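Local structure of uncharacterized protein (5T2X) at residues I98-Q103 with L120-K125; H130-Y135 with N218-G223; Y86-V91 with C165-T170; L156-A161 with L174-T179. The protein is of unknown function, a predominantly helical Legionella pneumophila protein of the DUF5630 family with no established activity or ligand. All coordinates share one frame; numbering follows the deposited sequence.

Contact 1 (I98-Q103 with L120-K125); sequences IYFYGQ and LEFLKK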
# COMPACT_ATOMS: atom_id res chain seq x y z
N ILE A 98 -2.16 8.39 1.02
CA ILE A 98 -1.19 9.29 0.38
C ILE A 98 -0.89 10.47 1.29
O ILE A 98 0.27 10.89 1.43
CB ILE A 98 -1.71 9.75 -0.99
CG1 ILE A 98 -1.76 8.57 -1.96
CG2 ILE A 98 -0.85 10.88 -1.54
CD1 ILE A 98 -2.53 8.88 -3.23
N TYR A 99 -1.92 11.04 1.93
CA TYR A 99 -1.72 12.20 2.79
C TYR A 99 -0.84 11.85 3.99
O TYR A 99 0.14 12.55 4.28
CB TYR A 99 -3.07 12.75 3.26
CG TYR A 99 -2.94 13.76 4.37
CD1 TYR A 99 -2.65 15.09 4.09
CD2 TYR A 99 -3.11 13.39 5.70
CE1 TYR A 99 -2.53 16.02 5.11
CE2 TYR A 99 -3.00 14.32 6.72
CZ TYR A 99 -2.70 15.63 6.42
OH TYR A 99 -2.58 16.55 7.43
N PHE A 100 -1.18 10.77 4.70
CA PHE A 100 -0.40 10.39 5.87
C PHE A 100 1.03 10.02 5.50
O PHE A 100 1.96 10.28 6.27
CB PHE A 100 -1.07 9.22 6.59
CG PHE A 100 -2.31 9.61 7.36
CD1 PHE A 100 -2.34 10.79 8.09
CD2 PHE A 100 -3.43 8.81 7.35
CE1 PHE A 100 -3.47 11.16 8.80
CE2 PHE A 100 -4.57 9.17 8.06
CZ PHE A 100 -4.58 10.34 8.78
N TYR A 101 1.24 9.44 4.31
CA TYR A 101 2.60 9.15 3.88
C TYR A 101 3.36 10.43 3.57
O TYR A 101 4.56 10.54 3.85
CB TYR A 101 2.59 8.23 2.66
CG TYR A 101 3.97 7.79 2.24
CD1 TYR A 101 4.63 6.78 2.92
CD2 TYR A 101 4.62 8.40 1.17
CE1 TYR A 101 5.90 6.38 2.54
CE2 TYR A 101 5.89 8.01 0.79
CZ TYR A 101 6.53 6.99 1.48
OH TYR A 101 7.79 6.60 1.10
N GLY A 102 2.67 11.43 2.99
CA GLY A 102 3.31 12.71 2.78
C GLY A 102 3.70 13.39 4.08
O GLY A 102 4.75 14.02 4.17
N GLN A 103 2.85 13.27 5.10
CA GLN A 103 3.19 13.81 6.41
C GLN A 103 4.38 13.09 7.02
O GLN A 103 5.19 13.70 7.73
CB GLN A 103 1.99 13.73 7.35
CG GLN A 103 0.82 14.61 6.94
CD GLN A 103 1.19 16.08 6.89
OE1 GLN A 103 1.25 16.68 5.81
NE2 GLN A 103 1.43 16.67 8.05
N LEU A 120 7.37 7.41 12.03
CA LEU A 120 6.76 6.10 12.24
C LEU A 120 5.29 6.22 12.59
O LEU A 120 4.47 5.38 12.18
CB LEU A 120 7.52 5.34 13.33
CG LEU A 120 8.90 4.79 12.96
CD1 LEU A 120 9.61 4.25 14.19
CD2 LEU A 120 8.76 3.71 11.90
N GLU A 121 4.93 7.26 13.34
CA GLU A 121 3.53 7.44 13.72
C GLU A 121 2.66 7.73 12.50
O GLU A 121 1.55 7.20 12.38
CB GLU A 121 3.42 8.57 14.75
CG GLU A 121 2.04 8.76 15.35
CD GLU A 121 2.07 9.57 16.63
OE1 GLU A 121 2.70 9.11 17.61
OE2 GLU A 121 1.48 10.67 16.66
N PHE A 122 3.16 8.55 11.57
CA PHE A 122 2.41 8.80 10.35
C PHE A 122 2.45 7.61 9.40
O PHE A 122 1.48 7.35 8.69
CB PHE A 122 2.93 10.05 9.64
CG PHE A 122 2.39 11.34 10.19
CD1 PHE A 122 1.05 11.65 10.06
CD2 PHE A 122 3.22 12.24 10.83
CE1 PHE A 122 0.54 12.84 10.56
CE2 PHE A 122 2.72 13.43 11.33
CZ PHE A 122 1.38 13.73 11.19
N LEU A 123 3.56 6.87 9.38
CA LEU A 123 3.64 5.69 8.53
C LEU A 123 2.60 4.65 8.93
O LEU A 123 2.01 3.99 8.07
CB LEU A 123 5.05 5.09 8.58
CG LEU A 123 6.14 5.81 7.77
CD1 LEU A 123 7.47 5.10 7.93
CD2 LEU A 123 5.75 5.90 6.30
N LYS A 124 2.36 4.50 10.24
CA LYS A 124 1.39 3.52 10.70
C LYS A 124 -0.04 3.98 10.45
O LYS A 124 -0.91 3.14 10.17
CB LYS A 124 1.62 3.22 12.18
CG LYS A 124 2.92 2.48 12.44
CD LYS A 124 3.15 2.20 13.92
CE LYS A 124 4.46 1.45 14.13
NZ LYS A 124 4.74 1.20 15.57
N LYS A 125 -0.31 5.28 10.55
CA LYS A 125 -1.61 5.79 10.14
C LYS A 125 -1.81 5.62 8.64
O LYS A 125 -2.92 5.32 8.18
CB LYS A 125 -1.76 7.26 10.54
CG LYS A 125 -1.66 7.50 12.04
CD LYS A 125 -1.64 8.99 12.35
CE LYS A 125 -2.95 9.66 11.97
NZ LYS A 125 -4.10 9.10 12.74
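F122 lays one face of its ring flat against Q103, whose CB sits 3.5 Å from the F122 ring centroid and only 12° off the normal, a well-centred CH-pi contact. Q103 CG, beside the backbone N, extends the contact toward CE1 of the same ring. F100 comes to F122 at about a right angle, its CD1 4.0 Å from F122 CD1 at the edge of the F122 ring. F100 also meets K125: the bend at chi3 (65°) brings the lysine CE over the F100 face, 3.5 Å from F100 CE1, and the bend at chi4 then directs NZ. Further round the helix, CD2 of L123 meets the Y101 ring at CD1 (3.7 Å), the two side chains running alongside each other. This is a closely packed antiparallel pair, helices 91-111 and 117-128, with local axes 7.8 Å apart at 169°. No hydrogen bond crosses it; the grip is apolar and CH-pi throughout. The charged end of K125, NZ, forms a salt bridge with E51 of helix 43-52, and the ammonium probably polarises the CE hydrogens and so strengthens their hold on the F100 ring.

Contact 2 (H130-Y135 with N218-G223); sequences HCFYAY and NNAYFG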
# COMPACT_ATOMS: atom_id res chain seq x y z
N HIS A 130 -3.83 1.22 4.46
CA HIS A 130 -3.31 0.21 3.52
C HIS A 130 -2.59 0.86 2.34
O HIS A 130 -2.65 0.37 1.21
CB HIS A 130 -4.43 -0.72 3.04
CG HIS A 130 -5.22 -1.32 4.16
ND1 HIS A 130 -4.66 -2.14 5.11
CD2 HIS A 130 -6.53 -1.21 4.48
CE1 HIS A 130 -5.59 -2.52 5.97
NE2 HIS A 130 -6.74 -1.97 5.61
N CYS A 131 -1.89 1.96 2.61
CA CYS A 131 -1.11 2.61 1.57
C CYS A 131 0.12 1.78 1.23
O CYS A 131 0.85 1.35 2.13
CB CYS A 131 -0.70 4.01 2.02
SG CYS A 131 0.30 4.92 0.83
N PHE A 132 0.36 1.57 -0.07
CA PHE A 132 1.50 0.77 -0.49
C PHE A 132 2.82 1.42 -0.09
O PHE A 132 3.77 0.73 0.30
CB PHE A 132 1.47 0.54 -2.00
CG PHE A 132 2.70 -0.14 -2.54
CD1 PHE A 132 2.82 -1.52 -2.52
CD2 PHE A 132 3.75 0.61 -3.05
CE1 PHE A 132 3.95 -2.14 -3.01
CE2 PHE A 132 4.89 -0.01 -3.54
CZ PHE A 132 4.99 -1.39 -3.52
N TYR A 133 2.89 2.75 -0.19
CA TYR A 133 4.11 3.45 0.19
C TYR A 133 4.45 3.21 1.66
O TYR A 133 5.62 3.05 2.02
CB TYR A 133 3.96 4.95 -0.07
CG TYR A 133 3.52 5.31 -1.47
CD1 TYR A 133 4.07 4.67 -2.58
CD2 TYR A 133 2.55 6.28 -1.69
CE1 TYR A 133 3.66 4.99 -3.86
CE2 TYR A 133 2.14 6.60 -2.97
CZ TYR A 133 2.70 5.96 -4.05
OH TYR A 133 2.28 6.29 -5.32
N ALA A 134 3.43 3.17 2.52
CA ALA A 134 3.66 2.94 3.94
C ALA A 134 4.13 1.52 4.20
O ALA A 134 5.09 1.30 4.95
CB ALA A 134 2.39 3.24 4.73
N TYR A 135 3.45 0.53 3.60
CA TYR A 135 3.87 -0.86 3.76
C TYR A 135 5.29 -1.06 3.25
O TYR A 135 6.08 -1.79 3.86
CB TYR A 135 2.90 -1.78 3.03
CG TYR A 135 1.59 -2.00 3.75
CD1 TYR A 135 1.54 -2.10 5.13
CD2 TYR A 135 0.40 -2.11 3.04
CE1 TYR A 135 0.34 -2.30 5.80
CE2 TYR A 135 -0.81 -2.30 3.70
CZ TYR A 135 -0.83 -2.40 5.07
OH TYR A 135 -2.02 -2.60 5.73
N ASN A 218 1.28 1.80 -11.84
CA ASN A 218 1.37 3.24 -12.05
C ASN A 218 1.59 3.98 -10.73
O ASN A 218 2.49 4.82 -10.62
CB ASN A 218 0.10 3.74 -12.75
CG ASN A 218 0.04 5.25 -12.84
OD1 ASN A 218 0.60 5.85 -13.76
ND2 ASN A 218 -0.64 5.88 -11.88
N ASN A 219 0.77 3.68 -9.72
CA ASN A 219 0.87 4.38 -8.45
C ASN A 219 2.16 4.03 -7.71
O ASN A 219 2.83 4.91 -7.16
CB ASN A 219 -0.34 4.07 -7.57
CG ASN A 219 -1.63 4.61 -8.15
OD1 ASN A 219 -1.68 5.03 -9.30
ND2 ASN A 219 -2.69 4.59 -7.34
N ALA A 220 2.52 2.74 -7.68
CA ALA A 220 3.62 2.30 -6.83
C ALA A 220 4.95 2.88 -7.28
O ALA A 220 5.79 3.23 -6.44
CB ALA A 220 3.68 0.77 -6.81
N TYR A 221 5.16 2.99 -8.58
CA TYR A 221 6.43 3.47 -9.12
C TYR A 221 6.31 4.85 -9.76
O TYR A 221 7.22 5.27 -10.48
CB TYR A 221 6.98 2.45 -10.12
CG TYR A 221 6.92 1.04 -9.60
CD1 TYR A 221 7.59 0.68 -8.43
CD2 TYR A 221 6.19 0.06 -10.25
CE1 TYR A 221 7.54 -0.61 -7.94
CE2 TYR A 221 6.12 -1.23 -9.77
CZ TYR A 221 6.80 -1.56 -8.61
OH TYR A 221 6.74 -2.85 -8.12
N PHE A 222 5.21 5.56 -9.49
CA PHE A 222 5.02 6.94 -9.94
C PHE A 222 5.13 7.05 -11.46
O PHE A 222 5.75 7.97 -12.00
CB PHE A 222 6.01 7.88 -9.25
CG PHE A 222 6.01 7.76 -7.75
CD1 PHE A 222 5.02 8.37 -7.00
CD2 PHE A 222 7.00 7.04 -7.10
CE1 PHE A 222 5.01 8.26 -5.62
CE2 PHE A 222 7.00 6.93 -5.72
CZ PHE A 222 6.00 7.54 -4.98
N GLY A 223 4.52 6.10 -12.17
CA GLY A 223 4.49 6.11 -13.61
C GLY A 223 5.78 5.77 -14.31
O GLY A 223 5.82 5.77 -15.54
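Y133 and F132, neighbours in the first turn of helix 132-147, do the tight work here. The hydroxyl of Y133 donates to the backbone O of N219, and the distance from Y133 OH to N219 O is only 2.4 Å, very short for such a bond. The donor does not lie on a lone pair: it stands 44° out of the carbonyl plane. Y133 CE1 also comes within 3.8 Å of A220 O, so two carbonyl oxygens from the end of helix 211-220 line the edge of the tyrosine ring, near its plane. The partial negative charge expected at that helix end would probably favour the Y133 hydroxyl giving its proton to N219 O. Next to it F132, with CG anti to the backbone N (chi1 173°), brings CE2 to 3.6 Å from A220 CB, and P171 touches both F132 and A220. The amide of N219 is held separately, ND2 by E84 O and OD1 by N218 ND2.

F222, exposed to solvent, makes the looser side. It reaches Y133 tip to tip, F222 CE1 lying 3.4 Å from Y133 OH. Although the ring planes are only 13° apart, the centroids are 5.0 Å apart, so the rings barely overlap.

F222, with its positive phi, is the C-prime residue of a Schellman motif: G223 N bonds N218 O at 2.9 Å, while F222 N makes a weak bond to N219 O. The tyrosine thus meets a Schellman-terminated helix at its last carbonyls.

Contact 3 (Y86-V91 with C165-T170); sequences YPPLTV and CQYHWT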
# COMPACT_ATOMS: atom_id res chain seq x y z
N TYR A 86 -8.02 1.77 -7.91
CA TYR A 86 -8.21 0.36 -8.19
C TYR A 86 -8.63 -0.35 -6.91
O TYR A 86 -8.09 -0.04 -5.84
CB TYR A 86 -6.94 -0.29 -8.76
CG TYR A 86 -5.71 -0.14 -7.89
CD1 TYR A 86 -5.36 -1.12 -6.97
CD2 TYR A 86 -4.89 0.98 -8.00
CE1 TYR A 86 -4.24 -0.99 -6.18
CE2 TYR A 86 -3.76 1.11 -7.21
CZ TYR A 86 -3.44 0.13 -6.31
OH TYR A 86 -2.32 0.26 -5.52
N PRO A 87 -9.58 -1.28 -6.97
CA PRO A 87 -10.00 -2.01 -5.77
C PRO A 87 -8.89 -2.94 -5.30
O PRO A 87 -7.92 -3.17 -6.03
CB PRO A 87 -11.23 -2.80 -6.25
CG PRO A 87 -11.03 -2.94 -7.71
CD PRO A 87 -10.35 -1.69 -8.17
N PRO A 88 -9.00 -3.50 -4.08
CA PRO A 88 -10.11 -3.41 -3.12
C PRO A 88 -10.15 -2.13 -2.28
O PRO A 88 -11.10 -1.95 -1.51
CB PRO A 88 -9.88 -4.62 -2.22
CG PRO A 88 -8.40 -4.80 -2.23
CD PRO A 88 -7.95 -4.41 -3.61
N LEU A 89 -9.16 -1.25 -2.42
CA LEU A 89 -9.11 -0.04 -1.61
C LEU A 89 -10.10 1.00 -2.14
O LEU A 89 -10.30 1.13 -3.35
CB LEU A 89 -7.70 0.55 -1.60
CG LEU A 89 -6.65 -0.22 -0.80
CD1 LEU A 89 -5.36 0.59 -0.70
CD2 LEU A 89 -7.17 -0.58 0.58
N THR A 90 -10.72 1.72 -1.21
CA THR A 90 -11.63 2.80 -1.58
C THR A 90 -10.85 4.08 -1.84
O THR A 90 -9.65 4.19 -1.55
CB THR A 90 -12.67 3.02 -0.48
OG1 THR A 90 -12.04 3.55 0.69
CG2 THR A 90 -13.36 1.71 -0.13
N VAL A 91 -11.54 5.08 -2.39
CA VAL A 91 -10.87 6.33 -2.75
C VAL A 91 -10.45 7.10 -1.50
O VAL A 91 -9.44 7.82 -1.53
CB VAL A 91 -11.78 7.17 -3.67
CG1 VAL A 91 -13.04 7.61 -2.94
CG2 VAL A 91 -11.02 8.38 -4.21
N CYS A 165 0.39 -7.31 -0.49
CA CYS A 165 -0.16 -8.26 -1.45
C CYS A 165 -1.68 -8.27 -1.43
O CYS A 165 -2.32 -8.55 -2.45
CB CYS A 165 0.36 -9.67 -1.18
SG CYS A 165 2.15 -9.84 -1.34
N GLN A 166 -2.29 -7.96 -0.27
CA GLN A 166 -3.74 -8.00 -0.16
C GLN A 166 -4.41 -6.89 -0.96
O GLN A 166 -5.59 -7.02 -1.31
CB GLN A 166 -4.17 -7.89 1.30
CG GLN A 166 -3.76 -9.06 2.17
CD GLN A 166 -4.38 -8.99 3.56
OE1 GLN A 166 -5.39 -8.32 3.76
NE2 GLN A 166 -3.77 -9.68 4.52
N TYR A 167 -3.71 -5.79 -1.24
CA TYR A 167 -4.34 -4.62 -1.81
C TYR A 167 -3.65 -4.05 -3.05
O TYR A 167 -4.26 -3.21 -3.72
CB TYR A 167 -4.44 -3.50 -0.76
CG TYR A 167 -5.03 -3.93 0.56
CD1 TYR A 167 -6.41 -4.05 0.73
CD2 TYR A 167 -4.22 -4.19 1.66
CE1 TYR A 167 -6.95 -4.44 1.94
CE2 TYR A 167 -4.75 -4.58 2.87
CZ TYR A 167 -6.11 -4.70 3.01
OH TYR A 167 -6.65 -5.08 4.22
N HIS A 168 -2.43 -4.46 -3.37
CA HIS A 168 -1.66 -3.74 -4.38
C HIS A 168 -1.11 -4.63 -5.49
O HIS A 168 -0.14 -4.25 -6.15
CB HIS A 168 -0.54 -2.95 -3.71
CG HIS A 168 -1.04 -1.93 -2.73
ND1 HIS A 168 -1.70 -0.79 -3.12
CD2 HIS A 168 -1.00 -1.90 -1.38
CE1 HIS A 168 -2.04 -0.09 -2.05
NE2 HIS A 168 -1.63 -0.75 -0.98
N TRP A 169 -1.72 -5.79 -5.72
CA TRP A 169 -1.59 -6.55 -6.97
C TRP A 169 -0.11 -6.84 -7.25
O TRP A 169 0.58 -7.37 -6.37
CB TRP A 169 -2.32 -5.78 -8.07
CG TRP A 169 -3.80 -5.74 -7.89
CD1 TRP A 169 -4.52 -4.90 -7.09
CD2 TRP A 169 -4.76 -6.58 -8.54
NE1 TRP A 169 -5.86 -5.17 -7.20
CE2 TRP A 169 -6.04 -6.20 -8.09
CE3 TRP A 169 -4.67 -7.63 -9.47
CZ2 TRP A 169 -7.21 -6.81 -8.52
CZ3 TRP A 169 -5.83 -8.24 -9.90
CH2 TRP A 169 -7.08 -7.83 -9.43
N THR A 170 0.40 -6.51 -8.44
CA THR A 170 1.77 -6.90 -8.79
C THR A 170 2.82 -6.19 -7.95
O THR A 170 3.73 -6.87 -7.45
CB THR A 170 2.00 -6.69 -10.30
OG1 THR A 170 1.26 -7.66 -11.04
CG2 THR A 170 3.48 -6.79 -10.64
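H168 ND1 is gripped by one short bond, 2.7 Å to Y86 OH, with the hydroxyl in the plane of the imidazole at its edge. With H168 NE2 bonded to H130 O, both nitrogens of this buried ring are taken and its rotation is fixed. Y86 gets there through the crowded rotamer, CG between the backbone N and the carbonyl carbon (chi1 56°), and crosses H168 at about a right angle. On its way its edge passes the Y167 carbonyl, with Y86 CE1 3.3 Å from Y167 O.

A second polar tie joins W169 NE1, the donor, to P87 O at 3.1 Å, nearly straight (162°) and lying in both the indole and the carbonyl plane. That oxygen belongs to the cis peptide before P88, so the indole holds the turn of the loop at its kink. The loop leads into helix 91-111, with T90 as N-cap, and it is docked here on the sharp junction where helix 153-167 gives way to helix 169-185. At that junction W169 has positive phi (56°), and its CB points toward the loop.

Apolar atoms fill in alongside. P88 CG and L89 CD2 both close on one atom of the Y167 ring, each 3.6 Å from Y167 CD1. The two branches of L89 divide between neighbours: CD2 goes to the tyrosine, while L89 CD1 lies 3.6 Å from H168 CE1. Beyond the loop, the Y167 ring stacks on H130, and W169 meets F273 edge-to-face.

Contact 4 (L156-A161 with L174-T179); sequences LTLHYA and LLFYKT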
# COMPACT_ATOMS: atom_id res chain seq x y z
N LEU A 156 7.64 -8.59 11.41
CA LEU A 156 6.98 -7.38 10.92
C LEU A 156 7.34 -7.11 9.47
O LEU A 156 6.49 -6.67 8.69
CB LEU A 156 7.35 -6.19 11.80
CG LEU A 156 6.73 -6.14 13.19
CD1 LEU A 156 7.16 -4.87 13.90
CD2 LEU A 156 5.22 -6.23 13.11
N THR A 157 8.60 -7.35 9.09
CA THR A 157 9.04 -7.11 7.72
C THR A 157 8.18 -7.89 6.73
O THR A 157 7.71 -7.33 5.73
CB THR A 157 10.51 -7.48 7.56
OG1 THR A 157 11.27 -6.91 8.63
CG2 THR A 157 11.05 -6.96 6.24
N LEU A 158 7.98 -9.18 7.00
CA LEU A 158 7.19 -10.00 6.09
C LEU A 158 5.70 -9.68 6.21
O LEU A 158 4.96 -9.80 5.22
CB LEU A 158 7.45 -11.48 6.36
CG LEU A 158 7.07 -12.44 5.24
CD1 LEU A 158 7.85 -12.11 3.98
CD2 LEU A 158 7.32 -13.87 5.66
N HIS A 159 5.24 -9.29 7.40
CA HIS A 159 3.84 -8.94 7.57
C HIS A 159 3.46 -7.72 6.75
O HIS A 159 2.39 -7.69 6.13
CB HIS A 159 3.53 -8.71 9.05
CG HIS A 159 2.16 -8.15 9.30
ND1 HIS A 159 1.01 -8.89 9.09
CD2 HIS A 159 1.76 -6.93 9.72
CE1 HIS A 159 -0.04 -8.15 9.39
NE2 HIS A 159 0.38 -6.95 9.77
N TYR A 160 4.31 -6.70 6.74
CA TYR A 160 4.01 -5.49 5.97
C TYR A 160 3.99 -5.79 4.48
O TYR A 160 3.15 -5.24 3.75
CB TYR A 160 5.02 -4.39 6.30
CG TYR A 160 4.89 -3.84 7.70
CD1 TYR A 160 3.64 -3.57 8.25
CD2 TYR A 160 6.01 -3.60 8.48
CE1 TYR A 160 3.52 -3.07 9.54
CE2 TYR A 160 5.90 -3.10 9.76
CZ TYR A 160 4.65 -2.84 10.29
OH TYR A 160 4.54 -2.34 11.57
N ALA A 161 4.89 -6.65 4.02
CA ALA A 161 4.89 -7.03 2.61
C ALA A 161 3.68 -7.90 2.27
O ALA A 161 3.13 -7.80 1.16
CB ALA A 161 6.19 -7.77 2.26
N LEU A 174 5.58 -8.11 -5.71
CA LEU A 174 6.99 -7.84 -5.93
C LEU A 174 7.68 -7.39 -4.65
O LEU A 174 8.85 -7.72 -4.42
CB LEU A 174 7.16 -6.79 -7.03
CG LEU A 174 6.96 -7.28 -8.46
CD1 LEU A 174 7.22 -6.17 -9.46
CD2 LEU A 174 7.86 -8.48 -8.74
N LEU A 175 6.97 -6.65 -3.79
CA LEU A 175 7.52 -6.28 -2.50
C LEU A 175 7.72 -7.52 -1.62
O LEU A 175 8.76 -7.66 -0.97
CB LEU A 175 6.62 -5.26 -1.80
CG LEU A 175 6.98 -4.92 -0.36
CD1 LEU A 175 8.36 -4.29 -0.27
CD2 LEU A 175 5.93 -3.99 0.25
N PHE A 176 6.72 -8.41 -1.59
CA PHE A 176 6.86 -9.66 -0.85
C PHE A 176 8.00 -10.49 -1.41
O PHE A 176 8.75 -11.12 -0.65
CB PHE A 176 5.55 -10.44 -0.91
CG PHE A 176 5.48 -11.60 0.04
CD1 PHE A 176 5.96 -12.85 -0.33
CD2 PHE A 176 4.93 -11.46 1.30
CE1 PHE A 176 5.90 -13.93 0.55
CE2 PHE A 176 4.86 -12.53 2.18
CZ PHE A 176 5.34 -13.76 1.80
N TYR A 177 8.15 -10.52 -2.74
CA TYR A 177 9.24 -11.26 -3.35
C TYR A 177 10.60 -10.69 -2.95
O TYR A 177 11.51 -11.43 -2.57
CB TYR A 177 9.07 -11.26 -4.88
CG TYR A 177 10.36 -11.21 -5.66
CD1 TYR A 177 11.14 -12.34 -5.84
CD2 TYR A 177 10.79 -10.02 -6.24
CE1 TYR A 177 12.32 -12.29 -6.56
CE2 TYR A 177 11.97 -9.96 -6.96
CZ TYR A 177 12.73 -11.10 -7.12
OH TYR A 177 13.90 -11.04 -7.84
N LYS A 178 10.74 -9.36 -3.03
CA LYS A 178 12.01 -8.74 -2.65
C LYS A 178 12.27 -8.88 -1.15
O LYS A 178 13.42 -9.00 -0.73
CB LYS A 178 12.01 -7.27 -3.06
CG LYS A 178 13.36 -6.59 -2.93
CD LYS A 178 14.40 -7.28 -3.80
CE LYS A 178 15.77 -6.64 -3.65
NZ LYS A 178 16.79 -7.30 -4.51
N THR A 179 11.21 -8.86 -0.34
CA THR A 179 11.39 -9.03 1.10
C THR A 179 11.91 -10.42 1.43
O THR A 179 12.77 -10.57 2.31
CB THR A 179 10.07 -8.75 1.83
OG1 THR A 179 9.65 -7.41 1.56
CG2 THR A 179 10.24 -8.93 3.33
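F176 belongs to an antiparallel helix pair, helices 153-167 and 169-185, which follow each other in the chain; the local axes run at 160° and come within 9.1 Å. Its CB lies 4.1 Å from A161 O. CG is anti to the backbone N (chi1 -168°), which swings the ring across the interface toward the first helix. The ring turns its CD2 edge to the A161 backbone, CD2 lying 3.9 Å from A161 C, near the ring plane. Further along the same edge, at CE2 and on to the tip CZ, L158 CD1 lies over one face, 3.5 Å from F176 CE2, and makes a CH-pi contact. A200 of helix 191-207 also touches this phenylalanine.

The CA atoms of A161 and F176 are 4.8 Å apart, a close approach consistent with the small side chain of A161. Its methyl fits among L175, F176 and T179, with A161 CB 3.5 Å from T179 OG1. Toward the other end of the contact T179 turns its methyl to the first helix, and its CG2 meets T157 CG2 at 3.6 Å. The T157 hydroxyl instead bonds Y153 O, one turn earlier in its own helix. No hydrogen bond crosses between the two segments, and each threonine hydroxyl bonds a carbonyl of its own helix. T179 OG1 donates to L175 O at 2.7 Å from 39° above the carbonyl plane, and that same oxygen also receives T179 N.

Contact 1 closes before contacts 2 and 4 open along the chain, while contact 3, which starts earliest at 86-91, spans it; contact 3 also crosses both 2 and 4, whose segments alternate with its own. Contacts 2 and 3 sit closest, centres about 10 Å apart, and are joined by the probable hydrogen bond from H168 NE2 to H130 O. Between contacts 1 and 2 (about 13 Å), Y101 of helix 91-111 meets Y133, and L123 of helix 117-128 meets A134 of the next helix, 132-147. Contact 4 shares helices 153-167 and 169-185 with contact 3. Contacts 1 and 4 are local antiparallel helix pairs about 19 Å apart, each touching contact 2, while contacts 2 and 3 join distant parts of the chain into one all-helical body.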